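Side-chain contacts in Esterase/lipase (Lactobacillus rhamnosus, PDB 4N5H), which probably hydrolyses carboxylic esters, and may transfer their acyl groups, as an esterase of the alpha/beta-hydrolase fold: residues A[113-118]-A[149-154]; A[166-171]-A[215-220]. The protein carries 1 engineered substitution. All coordinates share one frame; numbering follows the deposited sequence.

Both contacts fall within one alpha/beta-hydrolase domain, their centres about 11 Å apart, and along the chain interaction 1 closes before interaction 2 opens. Interaction 1 joins helix 112-129 to helix 147-158 about 9 Å from the centre of the chain. Helix 162-168, which follows 147-158, then brings F168 against the short helix 215-218 and L167 against H220 just beyond it in interaction 2, about 19 Å from that centre. R113 NH2 probably donates a hydrogen bond to L167 O (3.0 Å), and Q117 NE2 probably does so to F168 O (3.1 Å). Helix 112-129 thus links a buried contact near the probable nucleophile elbow with a partly buried one farther out.

Interaction 1: residues A[113-118]-A[149-154]; sequences RGQIQD and GHLASL
I116 and L151 are the nearest pair where helix 112-129 crosses helix 147-158 at -70°, their CA atoms 7.2 Å apart. The axes of the short segments come no closer than 10.8 Å, a wide spacing that branched aliphatic side chains span with their ends. I116 and L151 share the burial equally, and the end of I116 comes nearer to the other helix than its base does. Its chi1 of -66° sets CG1 anti to the carbonyl carbon, and chi2 of -74° then turns CD1 toward helix 147-158, 4.0 Å from L151 CD2. The same methyl meets L154 CB at 4.1 Å, so a single isoleucine end touches two leucines on one side of that helix. These are loose van der Waals contacts, and no hydrogen bond crosses between the segments.

Q115 approaches L151 at about a right angle, its OE1 4.1 Å from the CD2 methyl. That oxygen is buried and has no polar partner in the model, whereas NE2 of the same amide is held by the carbonyls of R105 and W77. Glutamine suits the place because its long side chain can brush L151 while its amide NH2 reaches those carbonyls. L151 packs further against I72 of strand 66-72 and touches the probable nucleophile elbow (GxSxG). Helices packed over a central, mostly parallel sheet, one of them leading from such an elbow, are the hallmark of the alpha/beta-hydrolase fold.

Interaction 2: residues A[166-171]-A[215-220]; sequences ELFGVS and QALVDH. Engineered in segment 215-220: V218 (natural residue Ala).
F168, L167 and H220 bury the most surface here. In the conformer given, the CD1 methyl of L167 sits over one face of the H220 imidazole, 3.9 Å from the ring centroid, in a CH-pi contact displaced toward the rim, where CE1 is the nearest atom at 3.5 Å. H220 turns its ring back along its own segment: ND1 donates to A216 O at 2.7 Å, nearly straight at 163° and in the ring plane, which fixes the ring's rotation and presents a flat face to the leucine. Were H220 replaced by alanine, A216 O would probably lose this donor, and the L167 methyl the face it rests on.

The F168 ring, with CG anti to the carbonyl carbon (chi1 -76°), reaches L217 CD2 with CE2 at 3.6 Å. Its CZ edge meets H220 O at 3.7 Å, a buried carbonyl oxygen with no hydrogen-bond partner in the model. G169, at positive phi, forms a Schellman motif with the last turn. Beyond the contact, F168 packs on I116 of helix 112-129 and I158 of helix 147-158, while L217 touches R113, so helix 215-218 lies against helices 162-168 and 112-129.

Interaction 1: residues A[113-118]-A[149-154]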
loop_
_atom_site.group_PDB
_atom_site.type_symbol
_atom_site.label_atom_id
_atom_site.label_comp_id
_atom_site.label_asym_id
_atom_site.label_seq_id
_atom_site.Cartn_x
_atom_site.Cartn_y
_atom_site.Cartn_z
ATOM N N ARG A 113 -31.289 8.313 20.107
ATOM C CA ARG A 113 -32.251 7.311 19.670
ATOM C C ARG A 113 -31.896 6.709 18.325
ATOM O O ARG A 113 -32.034 5.479 18.126
ATOM C CB ARG A 113 -33.714 7.860 19.706
ATOM C CG ARG A 113 -34.728 6.930 19.147
ATOM C CD ARG A 113 -36.126 7.505 19.184
ATOM N NE ARG A 113 -36.677 7.641 20.516
ATOM C CZ ARG A 113 -36.815 8.800 21.162
ATOM N NH1 ARG A 113 -36.330 9.946 20.609
ATOM N NH2 ARG A 113 -37.376 8.827 22.388
ATOM N N GLY A 114 -31.482 7.548 17.357
ATOM C CA GLY A 114 -31.111 7.072 15.981
ATOM C C GLY A 114 -29.910 6.106 16.148
ATOM O O GLY A 114 -29.905 5.072 15.471
ATOM N N GLN A 115 -28.991 6.421 17.015
ATOM C CA GLN A 115 -27.769 5.555 17.246
ATOM C C GLN A 115 -28.164 4.201 17.804
ATOM O O GLN A 115 -27.715 3.137 17.333
ATOM C CB GLN A 115 -26.681 6.212 18.125
ATOM C CG GLN A 115 -26.195 7.467 17.432
ATOM C CD GLN A 115 -25.023 8.077 18.099
ATOM O OE1 GLN A 115 -24.886 8.079 19.325
ATOM N NE2 GLN A 115 -24.117 8.555 17.294
ATOM N N ILE A 116 -29.040 4.210 18.802
ATOM C CA ILE A 116 -29.553 2.993 19.402
ATOM C C ILE A 116 -30.365 2.167 18.433
ATOM O O ILE A 116 -30.191 0.954 18.338
ATOM C CB ILE A 116 -30.364 3.318 20.695
ATOM C CG1 ILE A 116 -29.402 3.914 21.788
ATOM C CG2 ILE A 116 -31.165 2.088 21.094
ATOM C CD1 ILE A 116 -28.474 2.879 22.448
ATOM N N GLN A 117 -31.149 2.828 17.592
ATOM C CA GLN A 117 -31.935 2.118 16.569
ATOM C C GLN A 117 -31.011 1.451 15.553
ATOM O O GLN A 117 -31.254 0.287 15.170
ATOM C CB GLN A 117 -32.916 3.053 15.898
ATOM C CG GLN A 117 -34.066 3.365 16.812
ATOM C CD GLN A 117 -35.113 4.349 16.177
ATOM O OE1 GLN A 117 -34.906 4.912 15.110
ATOM N NE2 GLN A 117 -36.240 4.517 16.844
ATOM N N ASP A 118 -29.956 2.174 15.160
ATOM C CA ASP A 118 -28.971 1.572 14.218
ATOM C C ASP A 118 -28.321 0.353 14.819
ATOM O O ASP A 118 -28.235 -0.713 14.194
ATOM C CB ASP A 118 -27.892 2.576 13.832
ATOM C CG ASP A 118 -28.409 3.683 12.906
ATOM O OD1 ASP A 118 -29.560 3.569 12.371
ATOM O OD2 ASP A 118 -27.670 4.674 12.701
ATOM N N GLY A 149 -18.809 2.191 24.776
ATOM C CA GLY A 149 -19.158 1.582 26.046
ATOM C C GLY A 149 -20.449 2.147 26.669
ATOM O O GLY A 149 -21.206 1.436 27.252
ATOM N N HIS A 150 -20.642 3.425 26.513
ATOM C CA HIS A 150 -21.934 4.051 26.852
ATOM C C HIS A 150 -23.016 3.354 26.081
ATOM O O HIS A 150 -23.995 2.894 26.691
ATOM C CB HIS A 150 -21.922 5.514 26.442
ATOM C CG HIS A 150 -23.246 6.178 26.491
ATOM N ND1 HIS A 150 -23.969 6.511 25.380
ATOM C CD2 HIS A 150 -23.975 6.616 27.565
ATOM C CE1 HIS A 150 -25.081 7.139 25.747
ATOM N NE2 HIS A 150 -25.148 7.133 27.075
ATOM N N LEU A 151 -22.878 3.267 24.770
ATOM C CA LEU A 151 -23.930 2.719 23.941
ATOM C C LEU A 151 -24.161 1.261 24.282
ATOM O O LEU A 151 -25.317 0.814 24.408
ATOM C CB LEU A 151 -23.594 2.886 22.475
ATOM C CG LEU A 151 -23.594 4.331 21.908
ATOM C CD1 LEU A 151 -22.859 4.458 20.598
ATOM C CD2 LEU A 151 -24.999 4.832 21.793
ATOM N N ALA A 152 -23.089 0.472 24.483
ATOM C CA ALA A 152 -23.242 -0.910 24.842
ATOM C C ALA A 152 -23.992 -1.043 26.187
ATOM O O ALA A 152 -24.787 -2.014 26.335
ATOM C CB ALA A 152 -21.939 -1.634 24.941
ATOM N N SER A 153 -23.702 -0.176 27.162
ATOM C CA SER A 153 -24.304 -0.278 28.475
ATOM C C SER A 153 -25.814 -0.021 28.357
ATOM O O SER A 153 -26.608 -0.679 29.017
ATOM C CB SER A 153 -23.637 0.623 29.531
ATOM O OG SER A 153 -24.039 1.999 29.373
ATOM N N LEU A 154 -26.161 0.937 27.494
ATOM C CA LEU A 154 -27.624 1.212 27.230
ATOM C C LEU A 154 -28.315 0.110 26.485
ATOM O O LEU A 154 -29.446 -0.307 26.852
ATOM C CB LEU A 154 -27.780 2.548 26.505
ATOM C CG LEU A 154 -28.073 3.769 27.343
ATOM C CD1 LEU A 154 -26.999 4.040 28.406
ATOM C CD2 LEU A 154 -28.324 5.042 26.531
#

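Interaction 2: residues A[166-171]-A[215-220]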
loop_
_atom_site.group_PDB
_atom_site.type_symbol
_atom_site.label_atom_id
_atom_site.label_comp_id
_atom_site.label_asym_id
_atom_site.label_seq_id
_atom_site.Cartn_x
_atom_site.Cartn_y
_atom_site.Cartn_z
ATOM N N GLU A 166 -39.834 0.499 24.084
ATOM C CA GLU A 166 -40.851 1.425 23.518
ATOM C C GLU A 166 -40.280 2.803 23.424
ATOM O O GLU A 166 -40.482 3.490 22.401
ATOM C CB GLU A 166 -42.054 1.443 24.434
ATOM C CG GLU A 166 -42.713 0.074 24.426
ATOM C CD GLU A 166 -43.864 -0.066 23.489
ATOM O OE1 GLU A 166 -44.210 0.936 22.849
ATOM O OE2 GLU A 166 -44.449 -1.182 23.431
ATOM N N LEU A 167 -39.586 3.269 24.458
ATOM C CA LEU A 167 -39.074 4.664 24.429
ATOM C C LEU A 167 -38.019 4.880 23.313
ATOM O O LEU A 167 -38.015 5.931 22.641
ATOM C CB LEU A 167 -38.513 5.107 25.787
ATOM C CG LEU A 167 -39.440 5.409 26.970
ATOM C CD1 LEU A 167 -38.563 6.039 28.061
ATOM C CD2 LEU A 167 -40.621 6.326 26.644
ATOM N N PHE A 168 -37.150 3.888 23.102
ATOM C CA PHE A 168 -36.157 3.995 22.092
ATOM C C PHE A 168 -36.609 3.555 20.716
ATOM O O PHE A 168 -35.824 3.671 19.792
ATOM C CB PHE A 168 -34.879 3.240 22.530
ATOM C CG PHE A 168 -34.092 3.989 23.564
ATOM C CD1 PHE A 168 -34.313 3.784 24.895
ATOM C CD2 PHE A 168 -33.097 4.923 23.189
ATOM C CE1 PHE A 168 -33.592 4.488 25.854
ATOM C CE2 PHE A 168 -32.315 5.586 24.179
ATOM C CZ PHE A 168 -32.597 5.369 25.488
ATOM N N GLY A 169 -37.831 3.060 20.595
ATOM C CA GLY A 169 -38.379 2.651 19.297
ATOM C C GLY A 169 -37.651 1.448 18.714
ATOM O O GLY A 169 -37.502 1.408 17.496
ATOM N N VAL A 170 -37.350 0.449 19.540
ATOM C CA VAL A 170 -36.687 -0.818 19.061
ATOM C C VAL A 170 -37.456 -1.994 19.593
ATOM O O VAL A 170 -38.254 -1.835 20.443
ATOM C CB VAL A 170 -35.192 -0.895 19.499
ATOM C CG1 VAL A 170 -34.427 0.269 18.957
ATOM C CG2 VAL A 170 -35.003 -0.906 21.005
ATOM N N SER A 171 -37.301 -3.111 18.932
ATOM C CA SER A 171 -37.800 -4.403 19.423
ATOM C C SER A 171 -36.649 -5.176 19.993
ATOM O O SER A 171 -35.529 -5.057 19.543
ATOM C CB SER A 171 -38.335 -5.181 18.217
ATOM O OG SER A 171 -39.439 -4.510 17.695
ATOM N N GLN A 215 -36.927 15.180 26.032
ATOM C CA GLN A 215 -36.786 14.975 27.456
ATOM C C GLN A 215 -36.788 13.530 27.884
ATOM O O GLN A 215 -36.189 13.227 28.908
ATOM C CB GLN A 215 -37.891 15.767 28.265
ATOM C CG GLN A 215 -37.710 17.178 27.953
ATOM C CD GLN A 215 -36.406 17.780 28.437
ATOM O OE1 GLN A 215 -36.098 17.640 29.603
ATOM N NE2 GLN A 215 -35.623 18.366 27.555
ATOM N N ALA A 216 -37.434 12.634 27.108
ATOM C CA ALA A 216 -37.335 11.244 27.410
ATOM C C ALA A 216 -35.917 10.724 27.205
ATOM O O ALA A 216 -35.540 9.802 27.932
ATOM C CB ALA A 216 -38.284 10.409 26.571
ATOM N N LEU A 217 -35.163 11.280 26.286
ATOM C CA LEU A 217 -33.754 10.888 26.111
ATOM C C LEU A 217 -32.913 11.479 27.241
ATOM O O LEU A 217 -32.044 10.856 27.819
ATOM C CB LEU A 217 -33.226 11.273 24.742
ATOM C CG LEU A 217 -33.821 10.443 23.569
ATOM C CD1 LEU A 217 -33.251 10.903 22.277
ATOM C CD2 LEU A 217 -33.722 8.911 23.790
ATOM N N VAL A 218 -33.206 12.747 27.563
ATOM C CA VAL A 218 -32.508 13.381 28.722
ATOM C C VAL A 218 -32.644 12.514 29.940
ATOM O O VAL A 218 -31.603 12.331 30.640
ATOM C CB VAL A 218 -33.015 14.856 28.983
ATOM C CG1 VAL A 218 -32.441 15.375 30.327
ATOM C CG2 VAL A 218 -32.762 15.781 27.802
ATOM N N ASP A 219 -33.828 11.925 30.189
ATOM C CA ASP A 219 -34.091 11.082 31.343
ATOM C C ASP A 219 -33.583 9.659 31.251
ATOM O O ASP A 219 -33.698 8.894 32.233
ATOM C CB ASP A 219 -35.627 11.035 31.664
ATOM C CG ASP A 219 -36.200 12.440 32.147
ATOM O OD1 ASP A 219 -35.437 13.314 32.458
ATOM O OD2 ASP A 219 -37.422 12.633 32.042
ATOM N N HIS A 220 -32.971 9.322 30.091
ATOM C CA HIS A 220 -32.438 7.967 29.905
ATOM C C HIS A 220 -31.079 7.994 29.123
ATOM O O HIS A 220 -30.854 7.076 28.331
ATOM C CB HIS A 220 -33.451 7.132 29.169
ATOM C CG HIS A 220 -34.707 6.941 29.895
ATOM N ND1 HIS A 220 -35.747 7.858 29.828
ATOM C CD2 HIS A 220 -35.061 6.047 30.841
ATOM C CE1 HIS A 220 -36.716 7.475 30.642
ATOM N NE2 HIS A 220 -36.331 6.384 31.265
#